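Local coordinates for copper-containing nitrite reductase (Thermus scotoductus, PDB 6HBE), which probably catalyses the one-electron reduction of nitrite to nitric oxide in denitrification, working as a copper-dependent homotrimer, at residues G384-R389 and I430-M434; G388-A392 and V404-G409; N72-G76 and H125-Q130; G368-V374 and E412-F418. The contacts are given in a common frame with arbitrary orientation. Residues are numbered along the deposited sequence.

Interaction 1. Residues G384-R389 and I430-M434; sequences GERTGR and IHPYM. With CU (copper (II) ion), chain L.
This contact packs two loops of the cupredoxin domain around copper ligand H431. In 384-389, E385 and R386 form a short 3-10 segment. G384 has positive phi (60°). T387 N bonds to G384 O (3.1 Å). T387 OG1 accepts from R389 N (3.3 Å), an ST turn, and bonds to L381 O. In 430-434 a type I turn runs from H431 to M434, with M434 N to H431 O at 2.9 Å. The CA atoms of G384 and I430 lie 5.5 Å apart, those of E385 and H431 6.7 Å.

H431 (chi1 m) binds copper through ND1 at 2.0 Å. M434 SD lies 3.0 Å from the copper. Both belong to the cupredoxin ligand loop after C428, which binds this copper with H390. H431 NE2 gives two weak hydrogen bonds, to G384 O and T387 O, each 3.0 Å. Y433 (chi1 p) donates from OH to E385 OE1 at 2.6 Å. One water donates to E385 OE2 (2.6 Å) and I430 O (2.7 Å). I430 CG2 lies 3.9 Å from T387 CG2.

E385 OE1 also bonds to H125, a ligand of another copper. The first loop lies between strands 370-375 and 393-398, the second between 422-427 and 435-443.

Interaction 2. Residues G388-A392 and V404-G409; sequences GRHDA and VTPKLG. With CU (copper (II) ion), chain L.
Segments 388-392 and 404-409 run nearly antiparallel, with end-to-end directions 160° apart. Neither is a regular strand, but R389-A392 and V404-L408 are extended. H390 and L408 form a single antiparallel hydrogen-bonded bridge, CA to CA 5.6 Å. L408 N donates to H390 O at 2.8 Å; the return bond, H390 N to L408 O, is weak at 3.4 Å. The CA atoms of D391 and K407 are 4.6 Å apart, those of A392 and T405 5.5 Å. T405 N donates to A392 O at 3.0 Å.

T405 (chi1 p) replaces a backbone acceptor: its OG1 receives A392 N at 3.0 Å and donates to P406 O at 2.8 Å. D391 (chi1 p) points its CB toward 404-409, 3.4 Å from P406 O. A water donates to D391 OD2 (2.7 Å) and T405 O (3.1 Å); S429 also bonds to D391 OD2. A392 CB packs 3.9 Å from T405 CG2. The CB of H390 (chi1 m) points away from 404-409.

The bonding is thus mostly through the backbone. The main chain of this cupredoxin ligand bonds to L408, while its imidazole has ND1 on copper at 2.0 Å and NE2 on D377.

Interaction 3. Residues N72-G76 and H125-Q130; sequences NVTHG and HTMGGQ. With CU (copper (II) ion), chain N.
Three of the four ligands of a cupredoxin-type copper meet here, a type 1 site of nitrite reductase. Segment 72-76 is a loop. The segments touch mainly around the metal; the nearest CA atoms, of H75 and H125, are 8.2 Å apart.

Along the loop, V73 (chi1 m) points its CB toward the second segment, and its CG2 sits 4.3 Å from H125 CE1. T74 follows with its carbonyl O 3.3 Å from H125 CE1. H75 (chi1 m, chi2 -71°) then brings its ring to the copper. Its ring and that of H125 (chi1 m, chi2 -144°) have centroids 4.9 Å apart and planes at 67°. H75 NE2 bonds to D71, and H125 NE2 to E385.

In the second segment H125 and T126 are helical, and the helix begins earlier in the chain. A type I turn from T126 to G129 and a Schellman motif lead to Q130. G129 has phi 125°, where a side chain would be jammed against the preceding carbonyl. G128 N bonds weakly to H125 O and G129 N bonds to T126 O, both at 3.1 Å. Q130 (chi1 m, chi2 t) lays its NE2 over one face of the H75 ring; this nitrogen bonds to S45 O.

C115 completes the site, with Q130 in the position held by methionine in many type 1 centres. H75 ND1, H125 ND1 and Q130 OE1 each lie 2.0 Å from the copper.

Interaction 4. Residues G368-V374 and E412-F418; sequences GTTVEFV and ERYRITF
Strands 370-374 and 413-417 pair antiparallel in the cupredoxin domain. Their axes approach to 4.5 Å, with directions 160° apart. V371 with I416 and F373 with Y414 are hydrogen-bonded pairs. T370 with T417, E372 with R415 and V374 with R413 are non-hydrogen-bonded pairs.

Each hydrogen-bonded pair is satisfied both ways. V371 N reaches I416 O at 2.9 Å, and I416 N reaches V371 O at 3.0 Å. F373 N to Y414 O and Y414 N to F373 O are both 2.9 Å. Beyond T370, F418 N donates to T369 O (3.1 Å) and G368 N to F418 O (2.7 Å). T370, E372 and V374 make backbone bonds with strand 349-353.

On the face of T370, E372 and V374, T370 OG1 and T417 OG1 share a bond of 2.8 Å. E372 (chi1 t, chi2 t) forms salt bridges from OE1 to R413 NH1 and from OE2 to R415 NE, both 2.9 Å. R415 NH2 also donates to E372 OE2 at 3.3 Å. H321 of a neighbouring subunit bonds to E372. On the other face, V371 CG2 meets F418 CE2 at 3.9 Å, and F373 CE2 meets I416 CD1 at 4.2 Å.

That face carries V371, F373, I416 and Y414 and is mostly apolar. E372 bridges two arginines, and R413 has a second carboxylate partner in E322 of the neighbouring subunit, so the network extends across the subunit interface.

Overall arrangement
From the N terminus, interaction 3 comes first. It closes the loop from 72-76 to 125-130 in the N-terminal copper domain, before any of the others opens. The remaining three belong to the C-terminal cupredoxin domain. Interaction 4 opens at 368-374 and closes at 412-418. Interaction 2 is nested inside that loop, and its P406 and A392 pack on Y414 and F373. Interaction 1 starts within the same loop but closes at 430-434, so it crosses interaction 4. Interactions 1 and 2 share G388 and R389 and one copper. Interactions 1 and 3 touch where E385 meets H125, joining the two copper domains.

Interaction 1. Residues G384-R389 and I430-M434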
loop_
_atom_site.group_PDB
_atom_site.type_symbol
_atom_site.label_atom_id
_atom_site.label_comp_id
_atom_site.label_asym_id
_atom_site.label_seq_id
_atom_site.Cartn_x
_atom_site.Cartn_y
_atom_site.Cartn_z
ATOM N N GLY C 384 -17.307 4.774 24.555
ATOM C CA GLY C 384 -16.077 4.271 25.176
ATOM C C GLY C 384 -15.080 3.755 24.132
ATOM O O GLY C 384 -14.937 4.351 23.045
ATOM N N GLU C 385 -14.458 2.617 24.430
ATOM C CA GLU C 385 -13.535 1.969 23.488
ATOM C C GLU C 385 -14.197 1.459 22.214
ATOM O O GLU C 385 -13.494 1.101 21.256
ATOM C CB GLU C 385 -12.776 0.816 24.189
ATOM C CG GLU C 385 -11.902 1.261 25.347
ATOM C CD GLU C 385 -10.853 2.265 24.943
ATOM O OE1 GLU C 385 -10.240 2.110 23.837
ATOM O OE2 GLU C 385 -10.619 3.200 25.740
ATOM N N ARG C 386 -15.528 1.417 22.168
ATOM C CA ARG C 386 -16.235 1.044 20.957
ATOM C C ARG C 386 -16.468 2.183 19.955
ATOM O O ARG C 386 -16.885 1.903 18.815
ATOM C CB ARG C 386 -17.547 0.336 21.292
ATOM C CG ARG C 386 -17.350 -0.920 22.121
ATOM C CD ARG C 386 -18.616 -1.756 22.215
ATOM N NE ARG C 386 -19.692 -0.989 22.841
ATOM C CZ ARG C 386 -20.987 -1.267 22.736
ATOM N NH1 ARG C 386 -21.410 -2.312 22.049
ATOM N NH2 ARG C 386 -21.873 -0.508 23.370
ATOM N N THR C 387 -16.167 3.431 20.353
ATOM C CA THR C 387 -16.413 4.620 19.526
ATOM C C THR C 387 -15.127 5.287 19.087
ATOM O O THR C 387 -14.066 5.164 19.731
ATOM C CB THR C 387 -17.319 5.694 20.236
ATOM O OG1 THR C 387 -17.885 6.576 19.267
ATOM C CG2 THR C 387 -16.578 6.513 21.261
ATOM N N GLY C 388 -15.228 5.958 17.949
ATOM C CA GLY C 388 -14.179 6.841 17.440
ATOM C C GLY C 388 -14.483 8.328 17.574
ATOM O O GLY C 388 -13.787 9.149 16.957
ATOM N N ARG C 389 -15.520 8.687 18.355
ATOM C CA ARG C 389 -15.646 10.038 18.885
ATOM C C ARG C 389 -14.502 10.348 19.830
ATOM O O ARG C 389 -14.005 9.460 20.517
ATOM C CB ARG C 389 -16.974 10.228 19.644
ATOM C CG ARG C 389 -18.195 10.411 18.769
ATOM C CD ARG C 389 -19.455 10.815 19.569
ATOM N NE ARG C 389 -19.590 10.019 20.792
ATOM C CZ ARG C 389 -20.128 8.793 20.907
ATOM N NH1 ARG C 389 -20.673 8.155 19.876
ATOM N NH2 ARG C 389 -20.146 8.198 22.104
ATOM N N ILE C 430 -12.553 10.039 26.670
ATOM C CA ILE C 430 -13.154 8.770 26.242
ATOM C C ILE C 430 -12.077 7.677 26.237
ATOM O O ILE C 430 -12.318 6.546 26.704
ATOM C CB ILE C 430 -13.848 8.922 24.858
ATOM C CG1 ILE C 430 -14.907 10.041 24.915
ATOM C CG2 ILE C 430 -14.533 7.625 24.395
ATOM C CD1 ILE C 430 -15.513 10.445 23.579
ATOM N N HIS C 431 -10.914 8.017 25.683
ATOM C CA HIS C 431 -9.758 7.120 25.529
ATOM C C HIS C 431 -8.541 7.754 26.222
ATOM O O HIS C 431 -7.719 8.424 25.583
ATOM C CB HIS C 431 -9.463 6.899 24.021
ATOM C CG HIS C 431 -10.677 6.596 23.194
ATOM N ND1 HIS C 431 -11.306 7.538 22.398
ATOM C CD2 HIS C 431 -11.374 5.447 23.040
ATOM C CE1 HIS C 431 -12.328 6.976 21.785
ATOM N NE2 HIS C 431 -12.401 5.712 22.165
ATOM N N PRO C 432 -8.402 7.547 27.553
ATOM C CA PRO C 432 -7.428 8.362 28.322
ATOM C C PRO C 432 -5.938 8.139 28.019
ATOM O O PRO C 432 -5.122 8.955 28.417
ATOM C CB PRO C 432 -7.759 8.051 29.797
ATOM C CG PRO C 432 -8.710 6.892 29.785
ATOM C CD PRO C 432 -9.120 6.560 28.380
ATOM N N TYR C 433 -5.626 7.052 27.313
ATOM C CA TYR C 433 -4.279 6.749 26.770
ATOM C C TYR C 433 -3.900 7.582 25.515
ATOM O O TYR C 433 -2.729 7.627 25.145
ATOM C CB TYR C 433 -4.128 5.232 26.494
ATOM C CG TYR C 433 -5.163 4.691 25.545
ATOM C CD1 TYR C 433 -4.969 4.732 24.160
ATOM C CD2 TYR C 433 -6.360 4.165 26.020
ATOM C CE1 TYR C 433 -5.949 4.255 23.289
ATOM C CE2 TYR C 433 -7.329 3.718 25.170
ATOM C CZ TYR C 433 -7.127 3.755 23.795
ATOM O OH TYR C 433 -8.146 3.293 22.977
ATOM N N MET C 434 -4.868 8.244 24.874
ATOM C CA MET C 434 -4.562 9.262 23.842
ATOM C C MET C 434 -4.018 10.506 24.491
ATOM O O MET C 434 -4.676 11.071 25.376
ATOM C CB MET C 434 -5.810 9.715 23.103
ATOM C CG MET C 434 -6.425 8.662 22.225
ATOM S SD MET C 434 -7.914 9.212 21.356
ATOM C CE MET C 434 -7.389 10.644 20.476
HETATM CU CU CU L . -10.805 9.458 22.104
HETATM O O HOH W 1 -11.774 4.161 27.883
#

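Interaction 2. Residues G388-A392 and V404-G409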
loop_
_atom_site.group_PDB
_atom_site.type_symbol
_atom_site.label_atom_id
_atom_site.label_comp_id
_atom_site.label_asym_id
_atom_site.label_seq_id
_atom_site.Cartn_x
_atom_site.Cartn_y
_atom_site.Cartn_z
ATOM N N GLY C 388 -15.228 5.958 17.949
ATOM C CA GLY C 388 -14.179 6.841 17.440
ATOM C C GLY C 388 -14.483 8.328 17.574
ATOM O O GLY C 388 -13.787 9.149 16.957
ATOM N N ARG C 389 -15.520 8.687 18.355
ATOM C CA ARG C 389 -15.646 10.038 18.885
ATOM C C ARG C 389 -14.502 10.348 19.830
ATOM O O ARG C 389 -14.005 9.460 20.517
ATOM C CB ARG C 389 -16.974 10.228 19.644
ATOM C CG ARG C 389 -18.195 10.411 18.769
ATOM C CD ARG C 389 -19.455 10.815 19.569
ATOM N NE ARG C 389 -19.590 10.019 20.792
ATOM C CZ ARG C 389 -20.128 8.793 20.907
ATOM N NH1 ARG C 389 -20.673 8.155 19.876
ATOM N NH2 ARG C 389 -20.146 8.198 22.104
ATOM N N HIS C 390 -14.085 11.606 19.850
ATOM C CA HIS C 390 -12.993 12.090 20.695
ATOM C C HIS C 390 -13.268 13.492 21.211
ATOM O O HIS C 390 -14.005 14.273 20.573
ATOM C CB HIS C 390 -11.661 12.173 19.931
ATOM C CG HIS C 390 -11.250 10.883 19.321
ATOM N ND1 HIS C 390 -10.897 9.795 20.084
ATOM C CD2 HIS C 390 -11.185 10.484 18.029
ATOM C CE1 HIS C 390 -10.608 8.780 19.284
ATOM N NE2 HIS C 390 -10.770 9.171 18.032
ATOM N N ASP C 391 -12.611 13.815 22.333
ATOM C CA ASP C 391 -12.478 15.190 22.802
ATOM C C ASP C 391 -11.023 15.437 23.144
ATOM O O ASP C 391 -10.157 14.539 22.989
ATOM C CB ASP C 391 -13.461 15.491 23.976
ATOM C CG ASP C 391 -13.167 14.687 25.272
ATOM O OD1 ASP C 391 -12.040 14.183 25.485
ATOM O OD2 ASP C 391 -14.084 14.599 26.131
ATOM N N ALA C 392 -10.727 16.659 23.584
ATOM C CA ALA C 392 -9.410 16.987 24.105
ATOM C C ALA C 392 -9.615 17.758 25.428
ATOM O O ALA C 392 -10.304 18.776 25.414
ATOM C CB ALA C 392 -8.646 17.843 23.108
ATOM N N VAL C 404 -11.227 22.499 27.327
ATOM C CA VAL C 404 -11.968 21.259 27.147
ATOM C C VAL C 404 -12.804 21.443 25.885
ATOM O O VAL C 404 -13.512 22.456 25.755
ATOM C CB VAL C 404 -12.801 20.830 28.408
ATOM C CG1 VAL C 404 -13.881 21.837 28.786
ATOM C CG2 VAL C 404 -13.428 19.451 28.206
ATOM N N THR C 405 -12.697 20.509 24.922
ATOM C CA THR C 405 -13.465 20.624 23.689
ATOM C C THR C 405 -14.704 19.808 23.917
ATOM O O THR C 405 -14.715 18.938 24.780
ATOM C CB THR C 405 -12.728 20.079 22.426
ATOM O OG1 THR C 405 -12.737 18.640 22.453
ATOM C CG2 THR C 405 -11.314 20.603 22.359
ATOM N N PRO C 406 -15.757 20.067 23.142
ATOM C CA PRO C 406 -16.853 19.078 23.039
ATOM C C PRO C 406 -16.398 17.713 22.477
ATOM O O PRO C 406 -15.294 17.590 21.953
ATOM C CB PRO C 406 -17.859 19.737 22.067
ATOM C CG PRO C 406 -17.329 21.082 21.713
ATOM C CD PRO C 406 -15.948 21.232 22.263
ATOM N N LYS C 407 -17.251 16.704 22.583
ATOM C CA LYS C 407 -16.979 15.408 21.957
ATOM C C LYS C 407 -17.368 15.499 20.465
ATOM O O LYS C 407 -18.494 15.814 20.123
ATOM C CB LYS C 407 -17.710 14.289 22.682
ATOM C CG LYS C 407 -17.102 14.033 24.067
ATOM C CD LYS C 407 -17.977 13.166 24.938
ATOM C CE LYS C 407 -17.435 13.084 26.353
ATOM N NZ LYS C 407 -18.146 12.015 27.105
ATOM N N LEU C 408 -16.395 15.293 19.595
ATOM C CA LEU C 408 -16.555 15.513 18.147
ATOM C C LEU C 408 -16.809 14.182 17.434
ATOM O O LEU C 408 -16.080 13.193 17.666
ATOM C CB LEU C 408 -15.296 16.147 17.590
ATOM C CG LEU C 408 -14.861 17.490 18.199
ATOM C CD1 LEU C 408 -13.590 17.973 17.513
ATOM C CD2 LEU C 408 -15.968 18.543 18.068
ATOM N N GLY C 409 -17.857 14.167 16.615
ATOM C CA GLY C 409 -18.112 13.097 15.627
ATOM C C GLY C 409 -17.255 13.305 14.364
ATOM O O GLY C 409 -16.454 14.255 14.268
HETATM CU CU CU L . -10.805 9.458 22.104
HETATM O O HOH W 2 -15.849 16.672 26.509
#

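Interaction 3. Residues N72-G76 and H125-Q130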
loop_
_atom_site.group_PDB
_atom_site.type_symbol
_atom_site.label_atom_id
_atom_site.label_comp_id
_atom_site.label_asym_id
_atom_site.label_seq_id
_atom_site.Cartn_x
_atom_site.Cartn_y
_atom_site.Cartn_z
ATOM N N ASN C 72 -7.287 -0.862 32.748
ATOM C CA ASN C 72 -8.228 0.225 33.107
ATOM C C ASN C 72 -9.157 0.703 31.971
ATOM O O ASN C 72 -9.948 1.615 32.204
ATOM C CB ASN C 72 -7.456 1.442 33.690
ATOM C CG ASN C 72 -6.435 2.043 32.708
ATOM O OD1 ASN C 72 -5.904 1.355 31.852
ATOM N ND2 ASN C 72 -6.149 3.327 32.851
ATOM N N VAL C 73 -9.061 0.116 30.763
ATOM C CA VAL C 73 -10.050 0.333 29.692
ATOM C C VAL C 73 -10.638 -0.996 29.233
ATOM O O VAL C 73 -10.072 -2.069 29.495
ATOM C CB VAL C 73 -9.493 1.117 28.469
ATOM C CG1 VAL C 73 -8.871 2.433 28.911
ATOM C CG2 VAL C 73 -8.492 0.292 27.651
ATOM N N THR C 74 -11.766 -0.892 28.547
ATOM C CA THR C 74 -12.504 -2.032 27.987
ATOM C C THR C 74 -11.681 -2.769 26.932
ATOM O O THR C 74 -10.998 -2.119 26.168
ATOM C CB THR C 74 -13.816 -1.515 27.378
ATOM O OG1 THR C 74 -14.610 -0.958 28.437
ATOM C CG2 THR C 74 -14.638 -2.588 26.686
ATOM N N HIS C 75 -11.797 -4.102 26.888
ATOM C CA HIS C 75 -11.136 -4.954 25.876
ATOM C C HIS C 75 -12.153 -6.017 25.459
ATOM O O HIS C 75 -13.359 -5.875 25.733
ATOM C CB HIS C 75 -9.836 -5.583 26.443
ATOM C CG HIS C 75 -8.742 -4.588 26.667
ATOM N ND1 HIS C 75 -8.068 -3.990 25.626
ATOM C CD2 HIS C 75 -8.199 -4.092 27.806
ATOM C CE1 HIS C 75 -7.186 -3.133 26.114
ATOM N NE2 HIS C 75 -7.243 -3.179 27.430
ATOM N N GLY C 76 -11.700 -7.052 24.780
ATOM C CA GLY C 76 -12.580 -8.115 24.333
ATOM C C GLY C 76 -11.794 -9.116 23.537
ATOM O O GLY C 76 -10.568 -9.098 23.583
ATOM N N HIS C 125 -7.499 -1.236 18.689
ATOM C CA HIS C 125 -6.727 -2.084 19.643
ATOM C C HIS C 125 -5.832 -3.116 18.963
ATOM O O HIS C 125 -4.733 -3.400 19.442
ATOM C CB HIS C 125 -7.647 -2.811 20.635
ATOM C CG HIS C 125 -8.224 -1.921 21.686
ATOM N ND1 HIS C 125 -8.430 -2.350 22.983
ATOM C CD2 HIS C 125 -8.648 -0.638 21.639
ATOM C CE1 HIS C 125 -8.980 -1.368 23.684
ATOM N NE2 HIS C 125 -9.114 -0.317 22.896
ATOM N N THR C 126 -6.306 -3.719 17.877
ATOM C CA THR C 126 -5.518 -4.754 17.182
ATOM C C THR C 126 -4.190 -4.177 16.702
ATOM O O THR C 126 -3.094 -4.760 16.923
ATOM C CB THR C 126 -6.328 -5.401 16.057
ATOM O OG1 THR C 126 -7.438 -6.121 16.620
ATOM C CG2 THR C 126 -5.462 -6.367 15.233
ATOM N N MET C 127 -4.239 -2.991 16.139
ATOM C CA MET C 127 -2.996 -2.344 15.671
ATOM C C MET C 127 -2.008 -1.957 16.769
ATOM O O MET C 127 -0.837 -1.734 16.471
ATOM C CB MET C 127 -3.268 -1.185 14.710
ATOM C CG MET C 127 -3.968 0.019 15.263
ATOM S SD MET C 127 -2.918 1.022 16.306
ATOM C CE MET C 127 -1.522 1.429 15.344
ATOM N N GLY C 128 -2.470 -1.898 18.023
ATOM C CA GLY C 128 -1.599 -1.685 19.197
ATOM C C GLY C 128 -0.901 -2.905 19.784
ATOM O O GLY C 128 -0.184 -2.775 20.766
ATOM N N GLY C 129 -1.101 -4.102 19.206
ATOM C CA GLY C 129 -0.348 -5.289 19.647
ATOM C C GLY C 129 -1.167 -6.495 20.072
ATOM O O GLY C 129 -0.576 -7.565 20.316
ATOM N N GLN C 130 -2.493 -6.340 20.193
ATOM C CA GLN C 130 -3.352 -7.370 20.777
ATOM C C GLN C 130 -3.798 -8.405 19.760
ATOM O O GLN C 130 -4.915 -8.339 19.215
ATOM C CB GLN C 130 -4.578 -6.758 21.490
ATOM C CG GLN C 130 -4.373 -6.416 22.951
ATOM C CD GLN C 130 -5.592 -5.766 23.653
ATOM O OE1 GLN C 130 -6.373 -4.933 23.097
ATOM N NE2 GLN C 130 -5.737 -6.130 24.922
HETATM CU CU CU N . -8.228 -4.270 23.597
#

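Interaction 4. Residues G368-V374 and E412-F418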
loop_
_atom_site.group_PDB
_atom_site.type_symbol
_atom_site.label_atom_id
_atom_site.label_comp_id
_atom_site.label_asym_id
_atom_site.label_seq_id
_atom_site.Cartn_x
_atom_site.Cartn_y
_atom_site.Cartn_z
ATOM N N GLY C 368 -1.518 34.427 19.701
ATOM C CA GLY C 368 -2.433 34.945 18.680
ATOM C C GLY C 368 -2.970 33.875 17.730
ATOM O O GLY C 368 -3.911 34.135 16.965
ATOM N N THR C 369 -2.396 32.670 17.775
ATOM C CA THR C 369 -2.728 31.615 16.801
ATOM C C THR C 369 -3.990 30.870 17.198
ATOM O O THR C 369 -4.236 30.615 18.382
ATOM C CB THR C 369 -1.549 30.622 16.653
ATOM O OG1 THR C 369 -0.414 31.317 16.154
ATOM C CG2 THR C 369 -1.882 29.460 15.660
ATOM N N THR C 370 -4.770 30.487 16.194
ATOM C CA THR C 370 -5.953 29.700 16.399
ATOM C C THR C 370 -5.666 28.250 15.961
ATOM O O THR C 370 -5.236 28.019 14.833
ATOM C CB THR C 370 -7.125 30.272 15.582
ATOM O OG1 THR C 370 -7.464 31.581 16.075
ATOM C CG2 THR C 370 -8.336 29.375 15.676
ATOM N N VAL C 371 -5.963 27.308 16.848
ATOM C CA VAL C 371 -5.887 25.871 16.579
ATOM C C VAL C 371 -7.286 25.375 16.249
ATOM O O VAL C 371 -8.248 25.729 16.944
ATOM C CB VAL C 371 -5.379 25.117 17.836
ATOM C CG1 VAL C 371 -5.474 23.592 17.692
ATOM C CG2 VAL C 371 -3.958 25.539 18.134
ATOM N N GLU C 372 -7.404 24.526 15.225
ATOM C CA GLU C 372 -8.651 23.819 14.962
ATOM C C GLU C 372 -8.425 22.322 15.147
ATOM O O GLU C 372 -7.661 21.717 14.376
ATOM C CB GLU C 372 -9.147 24.100 13.532
ATOM C CG GLU C 372 -10.449 23.377 13.152
ATOM C CD GLU C 372 -10.984 23.761 11.779
ATOM O OE1 GLU C 372 -10.536 23.172 10.757
ATOM O OE2 GLU C 372 -11.862 24.655 11.706
ATOM N N PHE C 373 -9.087 21.742 16.150
ATOM C CA PHE C 373 -9.209 20.285 16.285
ATOM C C PHE C 373 -10.231 19.764 15.258
ATOM O O PHE C 373 -11.339 20.340 15.105
ATOM C CB PHE C 373 -9.662 19.868 17.695
ATOM C CG PHE C 373 -8.579 19.939 18.735
ATOM C CD1 PHE C 373 -7.719 18.869 18.939
ATOM C CD2 PHE C 373 -8.401 21.088 19.510
ATOM C CE1 PHE C 373 -6.708 18.926 19.899
ATOM C CE2 PHE C 373 -7.387 21.151 20.468
ATOM C CZ PHE C 373 -6.536 20.077 20.671
ATOM N N VAL C 374 -9.865 18.703 14.528
ATOM C CA VAL C 374 -10.826 18.038 13.609
ATOM C C VAL C 374 -10.775 16.534 13.838
ATOM O O VAL C 374 -9.694 15.975 13.961
ATOM C CB VAL C 374 -10.553 18.409 12.111
ATOM C CG1 VAL C 374 -9.148 18.004 11.654
ATOM C CG2 VAL C 374 -11.593 17.771 11.194
ATOM N N GLU C 412 -16.347 16.757 12.434
ATOM C CA GLU C 412 -16.711 17.917 13.290
ATOM C C GLU C 412 -15.454 18.595 13.760
ATOM O O GLU C 412 -14.390 17.968 13.833
ATOM C CB GLU C 412 -17.612 17.525 14.458
ATOM C CG GLU C 412 -18.965 17.030 13.972
ATOM C CD GLU C 412 -19.955 16.687 15.074
ATOM O OE1 GLU C 412 -19.553 16.405 16.218
ATOM O OE2 GLU C 412 -21.165 16.649 14.772
ATOM N N ARG C 413 -15.561 19.891 14.066
ATOM C CA ARG C 413 -14.391 20.758 14.297
ATOM C C ARG C 413 -14.574 21.644 15.541
ATOM O O ARG C 413 -15.692 22.014 15.875
ATOM C CB ARG C 413 -14.133 21.665 13.086
ATOM C CG ARG C 413 -13.910 20.932 11.759
ATOM C CD ARG C 413 -13.946 21.825 10.525
ATOM N NE ARG C 413 -13.845 20.964 9.346
ATOM C CZ ARG C 413 -12.714 20.548 8.772
ATOM N NH1 ARG C 413 -11.513 20.959 9.186
ATOM N NH2 ARG C 413 -12.801 19.711 7.736
ATOM N N TYR C 414 -13.480 21.995 16.208
ATOM C CA TYR C 414 -13.545 22.948 17.342
ATOM C C TYR C 414 -12.306 23.827 17.368
ATOM O O TYR C 414 -11.189 23.305 17.369
ATOM C CB TYR C 414 -13.717 22.212 18.674
ATOM C CG TYR C 414 -13.955 23.137 19.867
ATOM C CD1 TYR C 414 -15.191 23.759 20.059
ATOM C CD2 TYR C 414 -12.945 23.369 20.797
ATOM C CE1 TYR C 414 -15.400 24.602 21.149
ATOM C CE2 TYR C 414 -13.141 24.196 21.887
ATOM C CZ TYR C 414 -14.365 24.810 22.052
ATOM O OH TYR C 414 -14.532 25.626 23.134
ATOM N N ARG C 415 -12.519 25.154 17.416
ATOM C CA ARG C 415 -11.449 26.149 17.403
ATOM C C ARG C 415 -11.170 26.790 18.784
ATOM O O ARG C 415 -12.092 27.028 19.592
ATOM C CB ARG C 415 -11.763 27.241 16.387
ATOM C CG ARG C 415 -11.573 26.798 14.951
ATOM C CD ARG C 415 -11.791 27.900 13.941
ATOM N NE ARG C 415 -11.693 27.388 12.561
ATOM C CZ ARG C 415 -11.639 28.146 11.464
ATOM N NH1 ARG C 415 -11.665 29.479 11.549
ATOM N NH2 ARG C 415 -11.561 27.572 10.260
ATOM N N ILE C 416 -9.886 27.023 19.038
ATOM C CA ILE C 416 -9.382 27.672 20.253
ATOM C C ILE C 416 -8.300 28.659 19.843
ATOM O O ILE C 416 -7.376 28.298 19.120
ATOM C CB ILE C 416 -8.746 26.656 21.227
ATOM C CG1 ILE C 416 -9.781 25.649 21.704
ATOM C CG2 ILE C 416 -8.103 27.366 22.413
ATOM C CD1 ILE C 416 -9.159 24.431 22.369
ATOM N N THR C 417 -8.410 29.902 20.307
ATOM C CA THR C 417 -7.385 30.918 20.057
ATOM C C THR C 417 -6.574 31.115 21.339
ATOM O O THR C 417 -7.166 31.374 22.403
ATOM C CB THR C 417 -8.039 32.244 19.640
ATOM O OG1 THR C 417 -8.878 32.017 18.500
ATOM C CG2 THR C 417 -6.986 33.308 19.289
ATOM N N PHE C 418 -5.248 30.980 21.238
ATOM C CA PHE C 418 -4.323 31.108 22.369
ATOM C C PHE C 418 -3.677 32.516 22.348
ATOM O O PHE C 418 -3.053 32.897 21.361
ATOM C CB PHE C 418 -3.240 29.997 22.329
ATOM C CG PHE C 418 -3.778 28.616 22.597
ATOM C CD1 PHE C 418 -3.914 28.149 23.894
ATOM C CD2 PHE C 418 -4.148 27.784 21.548
ATOM C CE1 PHE C 418 -4.421 26.882 24.149
ATOM C CE2 PHE C 418 -4.666 26.523 21.793
ATOM C CZ PHE C 418 -4.792 26.062 23.092
#